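PDB 1WOH: agmatinase from Deinococcus radiodurans, which probably hydrolyses agmatine to putrescine and urea with the help of two manganese ions per subunit. Local coordinates for residues A[29-35]-A[78-84]; A[228-233]-A[289-293]; A[145-149]-A[190-194]; A[235-240]-A[284-289]; A[123-127]-A[270-274]. All blocks are in the same frame, centred on the assembly; numbering follows the deposited sequence.

Contact 1 of 5, residues A[29-35]-A[78-84]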
# COMPACT_ATOMS: atom_id res chain seq x y z
N ALA A 29 -30.25 -25.39 7.24
CA ALA A 29 -30.23 -24.01 7.73
C ALA A 29 -31.02 -23.13 6.79
O ALA A 29 -31.21 -23.46 5.62
CB ALA A 29 -28.80 -23.51 7.84
N ASP A 30 -31.50 -22.00 7.30
CA ASP A 30 -32.27 -21.09 6.47
C ASP A 30 -31.39 -20.49 5.38
O ASP A 30 -31.80 -20.38 4.23
CB ASP A 30 -32.88 -19.98 7.32
CG ASP A 30 -33.90 -20.50 8.32
OD1 ASP A 30 -34.71 -21.37 7.94
OD2 ASP A 30 -33.89 -20.03 9.48
N VAL A 31 -30.17 -20.12 5.77
CA VAL A 31 -29.20 -19.51 4.87
C VAL A 31 -27.87 -20.26 4.93
O VAL A 31 -27.39 -20.59 6.01
CB VAL A 31 -28.92 -18.04 5.28
CG1 VAL A 31 -27.90 -17.40 4.33
CG2 VAL A 31 -30.21 -17.25 5.27
N ALA A 32 -27.27 -20.53 3.77
CA ALA A 32 -26.00 -21.23 3.72
C ALA A 32 -25.08 -20.54 2.71
O ALA A 32 -25.48 -20.27 1.58
CB ALA A 32 -26.20 -22.69 3.32
N ALA A 33 -23.87 -20.24 3.14
CA ALA A 33 -22.90 -19.58 2.28
C ALA A 33 -21.95 -20.62 1.68
O ALA A 33 -21.58 -21.59 2.34
CB ALA A 33 -22.11 -18.55 3.08
N LEU A 34 -21.55 -20.40 0.43
CA LEU A 34 -20.62 -21.29 -0.25
C LEU A 34 -19.70 -20.40 -1.06
O LEU A 34 -20.17 -19.53 -1.81
CB LEU A 34 -21.36 -22.25 -1.20
CG LEU A 34 -20.42 -23.16 -2.02
CD1 LEU A 34 -19.78 -24.18 -1.10
CD2 LEU A 34 -21.20 -23.85 -3.12
N GLY A 35 -18.40 -20.59 -0.90
CA GLY A 35 -17.45 -19.77 -1.63
C GLY A 35 -16.90 -20.42 -2.87
O GLY A 35 -16.78 -21.65 -2.94
N VAL A 78 -33.37 -16.72 12.31
CA VAL A 78 -32.96 -17.23 11.00
C VAL A 78 -31.60 -17.90 11.17
O VAL A 78 -30.63 -17.26 11.59
CB VAL A 78 -32.87 -16.09 9.96
CG1 VAL A 78 -32.42 -16.64 8.61
CG2 VAL A 78 -34.23 -15.42 9.82
N THR A 79 -31.53 -19.18 10.84
CA THR A 79 -30.29 -19.94 10.99
C THR A 79 -29.36 -19.81 9.79
O THR A 79 -29.81 -19.75 8.64
CB THR A 79 -30.58 -21.43 11.25
OG1 THR A 79 -31.26 -22.00 10.12
CG2 THR A 79 -31.45 -21.60 12.49
N PHE A 80 -28.06 -19.78 10.09
CA PHE A 80 -27.00 -19.66 9.08
C PHE A 80 -26.01 -20.82 9.15
O PHE A 80 -25.85 -21.46 10.19
CB PHE A 80 -26.21 -18.36 9.27
CG PHE A 80 -26.92 -17.13 8.79
CD1 PHE A 80 -28.03 -16.63 9.46
CD2 PHE A 80 -26.46 -16.46 7.66
CE1 PHE A 80 -28.69 -15.48 9.01
CE2 PHE A 80 -27.10 -15.31 7.19
CZ PHE A 80 -28.22 -14.82 7.87
N ALA A 81 -25.33 -21.07 8.04
CA ALA A 81 -24.32 -22.11 7.97
C ALA A 81 -23.30 -21.69 6.91
O ALA A 81 -23.64 -20.97 5.98
CB ALA A 81 -24.95 -23.45 7.58
N ASP A 82 -22.06 -22.12 7.07
CA ASP A 82 -21.02 -21.80 6.09
C ASP A 82 -20.53 -23.14 5.55
O ASP A 82 -19.87 -23.89 6.27
CB ASP A 82 -19.85 -21.05 6.75
CG ASP A 82 -18.84 -20.54 5.73
OD1 ASP A 82 -18.67 -21.21 4.69
OD2 ASP A 82 -18.20 -19.50 5.98
N ALA A 83 -20.87 -23.45 4.30
CA ALA A 83 -20.47 -24.73 3.71
C ALA A 83 -19.04 -24.72 3.17
O ALA A 83 -18.63 -25.65 2.48
CB ALA A 83 -21.44 -25.11 2.59
N GLY A 84 -18.29 -23.68 3.51
CA GLY A 84 -16.91 -23.59 3.06
C GLY A 84 -16.80 -23.22 1.59
O GLY A 84 -17.69 -22.56 1.04
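Val31 and Phe80 sit next to each other on strands 31-35 and 80-84, their side chains leaving the sheet by the same face. Val31 CB lies over one face of the phenyl ring, 3.9 Å from the centroid of the Phe80 ring and 19° off its normal, a CH-pi contact. Within this tight pair the nearest side-chain atoms are Val31 CG1 and Phe80 CE2, 3.6 Å apart. Phe80 CG lies anti to its own carbonyl carbon (chi1 -77°), which swings the ring alongside the valine. From helix 284-302, Phe301 packs on Val31, and Met294 and Leu297 on Phe80, so the valine is buried and the ring partly covered. Behind it runs a ladder of parallel backbone bonds: Val31 N to Thr79 O, Ala33 N to Ala81 O at 2.9 Å, Ala83 N to Ala33 O and Gly35 N to Gly84 O, with Ala81 N to Val31 O weak. At the far end an Asx turn joins Asp82 OD1 to Gly84 N, while Asp82 OD2 makes a salt bridge with Arg56.

The other end, at the exposed Thr79, is polar. Asp30 and Thr79 grip each other reciprocally: Asp30 N donates to Thr79 OG1 (2.8 Å), and Thr79 N donates to Asp30 OD2 (2.9 Å, N-H...acceptor angle 162°) on the anti side of the carboxylate. A third bond, Thr79 OG1 to Asp30 OD2, is weak at 3.3 Å. Strand 80-85 is the outermost on this side of the chain's parallel sheet, and this pairing forms the margin of the three-layer alpha/beta fold characteristic of the arginase family.

Contact 2 of 5, residues A[228-233]-A[289-293]; sequences VDVDGF and MARLV
Met289 SD meets Val230 CG1 at 3.6 Å and Phe233 CE1 at 3.9 Å, wedged between the valine and the phenylalanine. Its approach to the ring, 4.6 Å from the Phe233 centroid and 43° off the normal, is an oblique Met-aromatic contact. The methionine chain is bent at chi2 (-60°), which helps to bring the sulfur in between these two side chains. One helical turn on, Leu292 CD2 lies 3.8 Å from Phe233 CZ and 3.9 Å from Val228 CG1, so that a single methyl touches both the ring and the strand. Leu292 and Phe233 reach toward each other from opposite directions.

These apolar side chains join helix 284-302 to the C-terminal end of strand 223-229, in the parallel alpha/beta fold of the arginase family, whose metal site lies at the ends of such strands. Val228 and Val230 point toward the helix; Asp229, between them, points away from it. In this protein Asp229 and Asp231 are manganese ligands, although no metal is bound to this chain here.

Farther out, the backbone fixes the two acids. Asp231 N donates to Asp229 OD1 (2.9 Å) from above the carboxylate plane, closing an Asx turn, and the short 3-10 segment 230-232 carries the chain on to Phe233. Asp231 OD1 also accepts from Ala144 N. On the hydrophobic side, Leu272 of strand 266-273 packs against Val228 and Val230, and Tyr251, Met255 and Leu258 of helix 251-264 cover Leu292.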
# COMPACT_ATOMS: atom_id res chain seq x y z
N VAL A 228 -25.08 -10.16 -7.94
CA VAL A 228 -24.53 -8.84 -7.68
C VAL A 228 -23.05 -8.76 -8.03
O VAL A 228 -22.22 -9.36 -7.35
CB VAL A 228 -24.70 -8.44 -6.20
CG1 VAL A 228 -24.10 -7.04 -5.97
CG2 VAL A 228 -26.18 -8.46 -5.81
N ASP A 229 -22.75 -8.04 -9.10
CA ASP A 229 -21.36 -7.82 -9.50
C ASP A 229 -21.04 -6.49 -8.81
O ASP A 229 -21.71 -5.48 -9.06
CB ASP A 229 -21.27 -7.66 -11.02
CG ASP A 229 -19.85 -7.42 -11.50
OD1 ASP A 229 -19.04 -6.86 -10.74
OD2 ASP A 229 -19.55 -7.78 -12.66
N VAL A 230 -20.04 -6.47 -7.95
CA VAL A 230 -19.72 -5.24 -7.24
C VAL A 230 -19.36 -4.06 -8.14
O VAL A 230 -19.48 -2.91 -7.71
CB VAL A 230 -18.59 -5.45 -6.18
CG1 VAL A 230 -18.93 -6.63 -5.29
CG2 VAL A 230 -17.24 -5.66 -6.85
N ASP A 231 -18.96 -4.31 -9.39
CA ASP A 231 -18.61 -3.17 -10.24
C ASP A 231 -19.86 -2.41 -10.69
O ASP A 231 -19.77 -1.37 -11.35
CB ASP A 231 -17.70 -3.55 -11.43
CG ASP A 231 -18.38 -4.39 -12.49
OD1 ASP A 231 -19.62 -4.36 -12.60
OD2 ASP A 231 -17.65 -5.08 -13.24
N GLY A 232 -21.02 -2.93 -10.31
CA GLY A 232 -22.26 -2.25 -10.63
C GLY A 232 -22.29 -0.98 -9.79
O GLY A 232 -22.90 0.04 -10.16
N PHE A 233 -21.62 -1.03 -8.64
CA PHE A 233 -21.55 0.12 -7.75
C PHE A 233 -20.50 1.11 -8.20
O PHE A 233 -19.51 0.74 -8.82
CB PHE A 233 -21.23 -0.33 -6.32
CG PHE A 233 -22.34 -1.10 -5.69
CD1 PHE A 233 -22.36 -2.49 -5.73
CD2 PHE A 233 -23.42 -0.43 -5.12
CE1 PHE A 233 -23.44 -3.20 -5.23
CE2 PHE A 233 -24.50 -1.13 -4.61
CZ PHE A 233 -24.52 -2.52 -4.67
N MET A 289 -19.66 -4.58 1.00
CA MET A 289 -20.31 -5.67 0.27
C MET A 289 -20.78 -6.81 1.17
O MET A 289 -21.75 -7.50 0.84
CB MET A 289 -19.39 -6.18 -0.84
CG MET A 289 -19.22 -5.19 -1.98
SD MET A 289 -20.76 -4.72 -2.87
CE MET A 289 -21.87 -6.04 -2.41
N ALA A 290 -20.11 -7.02 2.30
CA ALA A 290 -20.55 -8.06 3.22
C ALA A 290 -21.87 -7.56 3.84
O ALA A 290 -22.81 -8.33 4.05
CB ALA A 290 -19.52 -8.28 4.31
N ARG A 291 -21.93 -6.26 4.12
CA ARG A 291 -23.14 -5.69 4.69
C ARG A 291 -24.28 -5.77 3.69
O ARG A 291 -25.43 -6.04 4.06
CB ARG A 291 -22.94 -4.22 5.09
CG ARG A 291 -24.19 -3.65 5.75
CD ARG A 291 -24.18 -2.15 5.88
NE ARG A 291 -25.52 -1.63 5.63
CZ ARG A 291 -25.95 -0.44 6.02
NH1 ARG A 291 -25.16 0.37 6.70
NH2 ARG A 291 -27.18 -0.05 5.71
N LEU A 292 -23.98 -5.53 2.42
CA LEU A 292 -25.01 -5.59 1.39
C LEU A 292 -25.65 -6.98 1.39
O LEU A 292 -26.87 -7.11 1.28
CB LEU A 292 -24.43 -5.32 -0.01
CG LEU A 292 -25.51 -5.17 -1.08
CD1 LEU A 292 -25.95 -3.70 -1.13
CD2 LEU A 292 -24.99 -5.57 -2.45
N VAL A 293 -24.83 -8.02 1.52
CA VAL A 293 -25.37 -9.37 1.52
C VAL A 293 -26.27 -9.56 2.73
O VAL A 293 -27.39 -10.07 2.61
CB VAL A 293 -24.25 -10.44 1.55
CG1 VAL A 293 -24.85 -11.83 1.74
CG2 VAL A 293 -23.45 -10.40 0.24

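Contact 3 of 5, residues A[145-149]-A[190-194]; sequences HLDFT and AVAAA
Leu146 and Phe148 lay their side chains against helix 188-196, tying it to the metal-binding loop that follows strand 137-142 in the arginase-type alpha/beta fold. The loop alternates: Leu146 and Phe148 point toward the helix, whereas Asp147 between them points away. Asp147 and His145 are manganese ligands in this protein, although the metal is absent from this chain, so the helix backs the side of the loop turned away from Asp147.

From CB, which stands clear of the helix, the Leu146 side chain runs out with CG anti to the backbone N (chi1 -174°), and one methyl does all the touching. CD2 settles on the backbone of the helix, 3.6 Å from both Ala190 O and Val191 CA. It also meets Val191 CG2 at 3.9 Å and Ala194 CB at 4.1 Å, touching residues of successive turns. Thr178 and Leu181 of strand 173-181 pack on the same leucine from the sheet side.

Phe148 goes to the neighbouring flank of the helix. Ala193 CB lies at the rim of its ring, in the ring plane, 3.9 Å from Phe148 CE2; the Ala194 methyl instead stands above that plane on the CD2 side, its CB 3.9 Å from Phe148 CD2. Phe163 and Cys167 of helix 162-169 touch the Phe148 side chain as well, and His199 meets the ring edge-to-face. The small side chains let the loop come near; at the start of the segment the Ala190 methyl sits against the loop backbone, its CB 3.4 Å from Phe148 O.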
# COMPACT_ATOMS: atom_id res chain seq x y z
N HIS A 145 -21.54 -4.22 -16.50
CA HIS A 145 -21.43 -4.89 -17.80
C HIS A 145 -22.55 -5.91 -18.04
O HIS A 145 -23.08 -6.49 -17.10
CB HIS A 145 -20.05 -5.57 -17.89
CG HIS A 145 -18.91 -4.67 -17.52
ND1 HIS A 145 -18.21 -4.81 -16.34
CD2 HIS A 145 -18.38 -3.60 -18.15
CE1 HIS A 145 -17.29 -3.87 -16.26
NE2 HIS A 145 -17.37 -3.12 -17.35
N LEU A 146 -22.90 -6.12 -19.31
CA LEU A 146 -23.97 -7.06 -19.63
C LEU A 146 -23.60 -8.52 -19.38
O LEU A 146 -24.41 -9.30 -18.89
CB LEU A 146 -24.42 -6.88 -21.08
CG LEU A 146 -25.64 -7.69 -21.50
CD1 LEU A 146 -26.87 -7.28 -20.69
CD2 LEU A 146 -25.90 -7.49 -22.98
N ASP A 147 -22.36 -8.89 -19.72
CA ASP A 147 -21.87 -10.26 -19.53
C ASP A 147 -22.75 -11.34 -20.17
O ASP A 147 -23.05 -12.38 -19.56
CB ASP A 147 -21.66 -10.54 -18.04
CG ASP A 147 -20.56 -9.67 -17.43
OD1 ASP A 147 -19.69 -9.20 -18.19
OD2 ASP A 147 -20.56 -9.45 -16.20
N PHE A 148 -23.15 -11.08 -21.41
CA PHE A 148 -23.98 -11.99 -22.19
C PHE A 148 -23.26 -12.28 -23.51
O PHE A 148 -23.89 -12.58 -24.53
CB PHE A 148 -25.35 -11.35 -22.48
CG PHE A 148 -26.41 -12.34 -22.89
CD1 PHE A 148 -26.84 -13.31 -22.00
CD2 PHE A 148 -26.97 -12.29 -24.17
CE1 PHE A 148 -27.83 -14.23 -22.37
CE2 PHE A 148 -27.96 -13.20 -24.54
CZ PHE A 148 -28.39 -14.17 -23.64
N THR A 149 -21.94 -12.20 -23.49
CA THR A 149 -21.14 -12.43 -24.69
C THR A 149 -20.97 -13.92 -25.00
O THR A 149 -20.86 -14.74 -24.10
CB THR A 149 -19.76 -11.75 -24.53
OG1 THR A 149 -19.93 -10.33 -24.59
CG2 THR A 149 -18.79 -12.21 -25.62
N ALA A 190 -24.06 -9.19 -28.18
CA ALA A 190 -24.56 -9.58 -26.87
C ALA A 190 -25.79 -8.75 -26.50
O ALA A 190 -26.78 -9.29 -26.02
CB ALA A 190 -23.47 -9.42 -25.82
N VAL A 191 -25.71 -7.44 -26.71
CA VAL A 191 -26.84 -6.56 -26.38
C VAL A 191 -28.06 -6.91 -27.23
O VAL A 191 -29.18 -7.02 -26.72
CB VAL A 191 -26.47 -5.08 -26.60
CG1 VAL A 191 -27.70 -4.19 -26.38
CG2 VAL A 191 -25.36 -4.67 -25.63
N ALA A 192 -27.85 -7.09 -28.53
CA ALA A 192 -28.94 -7.42 -29.44
C ALA A 192 -29.53 -8.80 -29.13
O ALA A 192 -30.75 -8.98 -29.22
CB ALA A 192 -28.44 -7.37 -30.89
N ALA A 193 -28.68 -9.76 -28.78
CA ALA A 193 -29.17 -11.09 -28.46
C ALA A 193 -30.00 -11.04 -27.18
O ALA A 193 -31.06 -11.67 -27.09
CB ALA A 193 -28.01 -12.07 -28.29
N ALA A 194 -29.52 -10.29 -26.20
CA ALA A 194 -30.26 -10.17 -24.94
C ALA A 194 -31.62 -9.52 -25.19
O ALA A 194 -32.63 -9.97 -24.67
CB ALA A 194 -29.46 -9.35 -23.93

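Contact 4 of 5, residues A[235-240]-A[284-289]; sequences PAVIPG and RSELLM
Arg284 and Ser285, in the first turn of helix 284-302, grip the loop 235-240 that follows strand 223-229 in the arginase-family alpha/beta fold. Both residues take part in the hydrogen bonds. Arg284 NH2 donates to Ala236 O (2.8 Å, N-H...acceptor angle 167°), with the oxygen in the guanidinium plane; NE makes a weak second bond to the same oxygen. The chain is extended from CG to NE, carrying the charged group across to the loop. Ser285 OG accepts from Gly240 N at 3.0 Å and is also hydrogen-bonded to Asp280, so the hydroxyl links the loop to the residues preceding the helix.

Face packing adds to this grip. Pro239 lies over one face of the guanidinium, with its CD 3.5 Å above the plane. This region faces other subunits: Arg284 of two neighbouring copies comes close to NH2, and Ala236 packs on its counterparts.

The apolar contacts lie deeper along the helix. Val237 CG1 meets Leu288 CD2 at 3.7 Å, the two side chains crossing at about a right angle. Ile238 starts away from the helix, but with CG1 anti to its carbonyl carbon (chi1 -51°) and a second bend (chi2 -62°), its CD1 turns back to lie 3.8 Å from Leu288 CB. Apart from these apolar pairs, the other branch of the isoleucine packs against a hydroxyl, Ile238 CG2 lying 3.7 Å from Ser285 OG.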
# COMPACT_ATOMS: atom_id res chain seq x y z
N PRO A 235 -17.32 3.21 -8.42
CA PRO A 235 -15.95 2.90 -7.99
C PRO A 235 -15.47 3.73 -6.79
O PRO A 235 -14.54 3.34 -6.09
CB PRO A 235 -15.11 3.18 -9.24
CG PRO A 235 -16.05 3.01 -10.35
CD PRO A 235 -17.34 3.61 -9.84
N ALA A 236 -16.10 4.89 -6.57
CA ALA A 236 -15.71 5.72 -5.44
C ALA A 236 -16.17 5.00 -4.18
O ALA A 236 -15.53 5.08 -3.14
CB ALA A 236 -16.37 7.10 -5.54
N VAL A 237 -17.28 4.28 -4.30
CA VAL A 237 -17.84 3.54 -3.17
C VAL A 237 -17.16 2.18 -3.00
O VAL A 237 -16.68 1.85 -1.92
CB VAL A 237 -19.35 3.33 -3.35
CG1 VAL A 237 -19.93 2.56 -2.17
CG2 VAL A 237 -20.04 4.69 -3.50
N ILE A 238 -17.12 1.41 -4.08
CA ILE A 238 -16.50 0.08 -4.09
C ILE A 238 -15.38 0.05 -5.14
O ILE A 238 -15.58 -0.42 -6.26
CB ILE A 238 -17.54 -1.00 -4.46
CG1 ILE A 238 -18.78 -0.86 -3.58
CG2 ILE A 238 -16.92 -2.39 -4.33
CD1 ILE A 238 -18.52 -1.07 -2.08
N PRO A 239 -14.18 0.55 -4.80
CA PRO A 239 -13.07 0.55 -5.76
C PRO A 239 -12.41 -0.81 -5.97
O PRO A 239 -11.70 -1.00 -6.95
CB PRO A 239 -12.10 1.57 -5.15
CG PRO A 239 -12.28 1.33 -3.68
CD PRO A 239 -13.81 1.26 -3.56
N GLY A 240 -12.63 -1.74 -5.04
CA GLY A 240 -12.02 -3.06 -5.13
C GLY A 240 -12.64 -4.02 -6.14
O GLY A 240 -13.34 -4.96 -5.77
N ARG A 284 -12.80 -0.85 2.63
CA ARG A 284 -14.23 -0.52 2.63
C ARG A 284 -15.03 -1.35 1.62
O ARG A 284 -16.22 -1.58 1.82
CB ARG A 284 -14.45 0.97 2.36
CG ARG A 284 -14.19 1.45 0.93
CD ARG A 284 -14.59 2.93 0.86
NE ARG A 284 -14.35 3.55 -0.43
CZ ARG A 284 -13.15 3.83 -0.94
NH1 ARG A 284 -12.05 3.52 -0.26
NH2 ARG A 284 -13.06 4.45 -2.10
N SER A 285 -14.38 -1.80 0.55
CA SER A 285 -15.10 -2.61 -0.44
C SER A 285 -15.68 -3.89 0.15
O SER A 285 -16.87 -4.18 -0.03
CB SER A 285 -14.20 -2.94 -1.63
OG SER A 285 -13.84 -1.77 -2.34
N GLU A 286 -14.86 -4.68 0.85
CA GLU A 286 -15.37 -5.92 1.42
C GLU A 286 -16.30 -5.67 2.59
O GLU A 286 -17.26 -6.42 2.81
CB GLU A 286 -14.23 -6.87 1.84
CG GLU A 286 -13.19 -6.28 2.78
CD GLU A 286 -11.95 -5.83 2.04
OE1 GLU A 286 -10.84 -6.15 2.52
OE2 GLU A 286 -12.07 -5.16 0.99
N LEU A 287 -16.04 -4.61 3.35
CA LEU A 287 -16.89 -4.28 4.48
C LEU A 287 -18.30 -3.93 4.01
O LEU A 287 -19.29 -4.48 4.51
CB LEU A 287 -16.29 -3.13 5.29
CG LEU A 287 -15.10 -3.59 6.15
CD1 LEU A 287 -14.37 -2.40 6.74
CD2 LEU A 287 -15.63 -4.51 7.26
N LEU A 288 -18.38 -3.05 3.02
CA LEU A 288 -19.66 -2.64 2.47
C LEU A 288 -20.39 -3.76 1.74
O LEU A 288 -21.61 -3.88 1.85
CB LEU A 288 -19.50 -1.45 1.53
CG LEU A 288 -19.68 -0.08 2.19
CD1 LEU A 288 -18.70 0.06 3.35
CD2 LEU A 288 -19.48 1.02 1.16
N MET A 289 -19.66 -4.58 1.00
CA MET A 289 -20.31 -5.67 0.27
C MET A 289 -20.78 -6.81 1.17
O MET A 289 -21.75 -7.50 0.84
CB MET A 289 -19.39 -6.18 -0.84
CG MET A 289 -19.22 -5.19 -1.98
SD MET A 289 -20.76 -4.72 -2.87
CE MET A 289 -21.87 -6.04 -2.41

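Contact 5 of 5, residues A[123-127]-A[270-274]; sequences VSYPL and LDLVE
Asp271 and Ser124 bury the most surface among the polar residues here, and Val273 adds the hydrophobic share. Ser124 OG donates to Asp271 OD2 at 2.9 Å, although the serine oxygen crowds an atom elsewhere in the model, so this bond is less sure. Asp271 CG sits between its backbone N and carbonyl carbon (chi1 69°), an orientation that turns the carboxylate toward Ser124. The buried acid is held by further partners on strand 223-229: Tyr225 OH bonds to OD2 and Ser227 OG to OD1. This would be expected to stabilise a negative charge away from solvent. Its aliphatic root is covered too, with Leu127 CD2 lying 4.1 Å from Asp271 CB.

Strand 266-273 is an inner strand of the parallel sheet in the arginase-type alpha/beta fold, and helix 124-128 packs against one of its faces just after the loop that carries His121. That histidine, which lies next to Ser124, is a manganese ligand in this protein.

Val273, two residues on along the strand, faces the same way as Asp271. Its CG1 meets Val123 CG2 at 3.8 Å, the two valines sliding past each other in opposite directions. Val273 also touches His121, while Phe38 packs on Val123. Glu274, just past the strand, accepts at OE2 from His121 N and Asn159 ND2.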
# COMPACT_ATOMS: atom_id res chain seq x y z
N VAL A 123 -18.24 -17.47 -12.48
CA VAL A 123 -18.78 -18.49 -11.58
C VAL A 123 -20.31 -18.54 -11.58
O VAL A 123 -20.90 -19.55 -11.18
CB VAL A 123 -18.28 -18.29 -10.12
CG1 VAL A 123 -16.75 -18.30 -10.09
CG2 VAL A 123 -18.83 -17.00 -9.54
N SER A 124 -20.96 -17.46 -12.02
CA SER A 124 -22.43 -17.43 -12.05
C SER A 124 -23.00 -18.51 -12.97
O SER A 124 -24.10 -19.00 -12.74
CB SER A 124 -22.93 -16.06 -12.53
OG SER A 124 -22.56 -15.03 -11.63
N TYR A 125 -22.25 -18.89 -14.00
CA TYR A 125 -22.72 -19.92 -14.91
C TYR A 125 -22.88 -21.27 -14.20
O TYR A 125 -23.98 -21.81 -14.14
CB TYR A 125 -21.79 -20.03 -16.13
CG TYR A 125 -21.95 -21.31 -16.92
CD1 TYR A 125 -23.22 -21.80 -17.24
CD2 TYR A 125 -20.83 -22.03 -17.35
CE1 TYR A 125 -23.37 -22.99 -17.97
CE2 TYR A 125 -20.97 -23.22 -18.08
CZ TYR A 125 -22.24 -23.69 -18.38
OH TYR A 125 -22.40 -24.87 -19.08
N PRO A 126 -21.78 -21.84 -13.65
CA PRO A 126 -21.94 -23.13 -12.97
C PRO A 126 -22.86 -23.08 -11.76
O PRO A 126 -23.50 -24.07 -11.42
CB PRO A 126 -20.50 -23.52 -12.64
CG PRO A 126 -19.78 -22.22 -12.55
CD PRO A 126 -20.37 -21.43 -13.71
N LEU A 127 -22.92 -21.92 -11.10
CA LEU A 127 -23.80 -21.75 -9.95
C LEU A 127 -25.25 -21.90 -10.43
O LEU A 127 -26.04 -22.66 -9.85
CB LEU A 127 -23.61 -20.35 -9.36
CG LEU A 127 -22.94 -20.11 -8.00
CD1 LEU A 127 -22.09 -21.28 -7.59
CD2 LEU A 127 -22.13 -18.82 -8.09
N LEU A 270 -28.50 -16.02 -4.23
CA LEU A 270 -27.79 -14.78 -4.51
C LEU A 270 -26.30 -15.02 -4.62
O LEU A 270 -25.74 -15.82 -3.87
CB LEU A 270 -28.05 -13.76 -3.39
CG LEU A 270 -27.20 -12.48 -3.37
CD1 LEU A 270 -27.95 -11.36 -2.68
CD2 LEU A 270 -25.86 -12.75 -2.67
N ASP A 271 -25.65 -14.36 -5.58
CA ASP A 271 -24.20 -14.47 -5.68
C ASP A 271 -23.63 -13.07 -5.60
O ASP A 271 -24.28 -12.09 -5.97
CB ASP A 271 -23.72 -15.25 -6.93
CG ASP A 271 -23.95 -14.52 -8.26
OD1 ASP A 271 -23.83 -13.28 -8.33
OD2 ASP A 271 -24.21 -15.22 -9.27
N LEU A 272 -22.43 -12.97 -5.03
CA LEU A 272 -21.74 -11.70 -4.86
C LEU A 272 -20.40 -11.94 -5.53
O LEU A 272 -19.57 -12.70 -5.01
CB LEU A 272 -21.56 -11.42 -3.36
CG LEU A 272 -21.08 -10.03 -2.90
CD1 LEU A 272 -19.64 -9.80 -3.34
CD2 LEU A 272 -21.98 -8.97 -3.48
N VAL A 273 -20.20 -11.31 -6.68
CA VAL A 273 -18.98 -11.53 -7.46
C VAL A 273 -18.13 -10.32 -7.84
O VAL A 273 -18.55 -9.17 -7.70
CB VAL A 273 -19.34 -12.27 -8.79
CG1 VAL A 273 -20.08 -13.56 -8.49
CG2 VAL A 273 -20.20 -11.37 -9.67
N GLU A 274 -16.92 -10.62 -8.30
CA GLU A 274 -15.94 -9.63 -8.77
C GLU A 274 -15.30 -8.70 -7.73
O GLU A 274 -14.68 -7.71 -8.08
CB GLU A 274 -16.57 -8.80 -9.90
CG GLU A 274 -16.87 -9.60 -11.18
CD GLU A 274 -15.64 -9.87 -12.04
OE1 GLU A 274 -14.65 -9.11 -11.93
OE2 GLU A 274 -15.66 -10.84 -12.85

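Overall arrangement
Contacts 2, 3 and 5 gather round the manganese site, where contact 2 supplies Asp229 and Asp231 and contact 3 His145 and Asp147. They meet there: Asp231 OD2 lies 3.2 Å from His145 ND1, although the centres of contacts 2 and 3 are 21 Å apart. Contact 5 approaches from the neighbouring strand, the backbones of Val228 and Asp271 probably being hydrogen-bonded. Contacts 2 and 4, with centres 8 Å apart, share Met289 and use successive turns of helix 284-302; Ile238 packs on both Val230 and Phe233. Contact 1 lies at the margin of the same sheet, its centre 32 Å from that of contact 3, on opposite sides of the chain's centre.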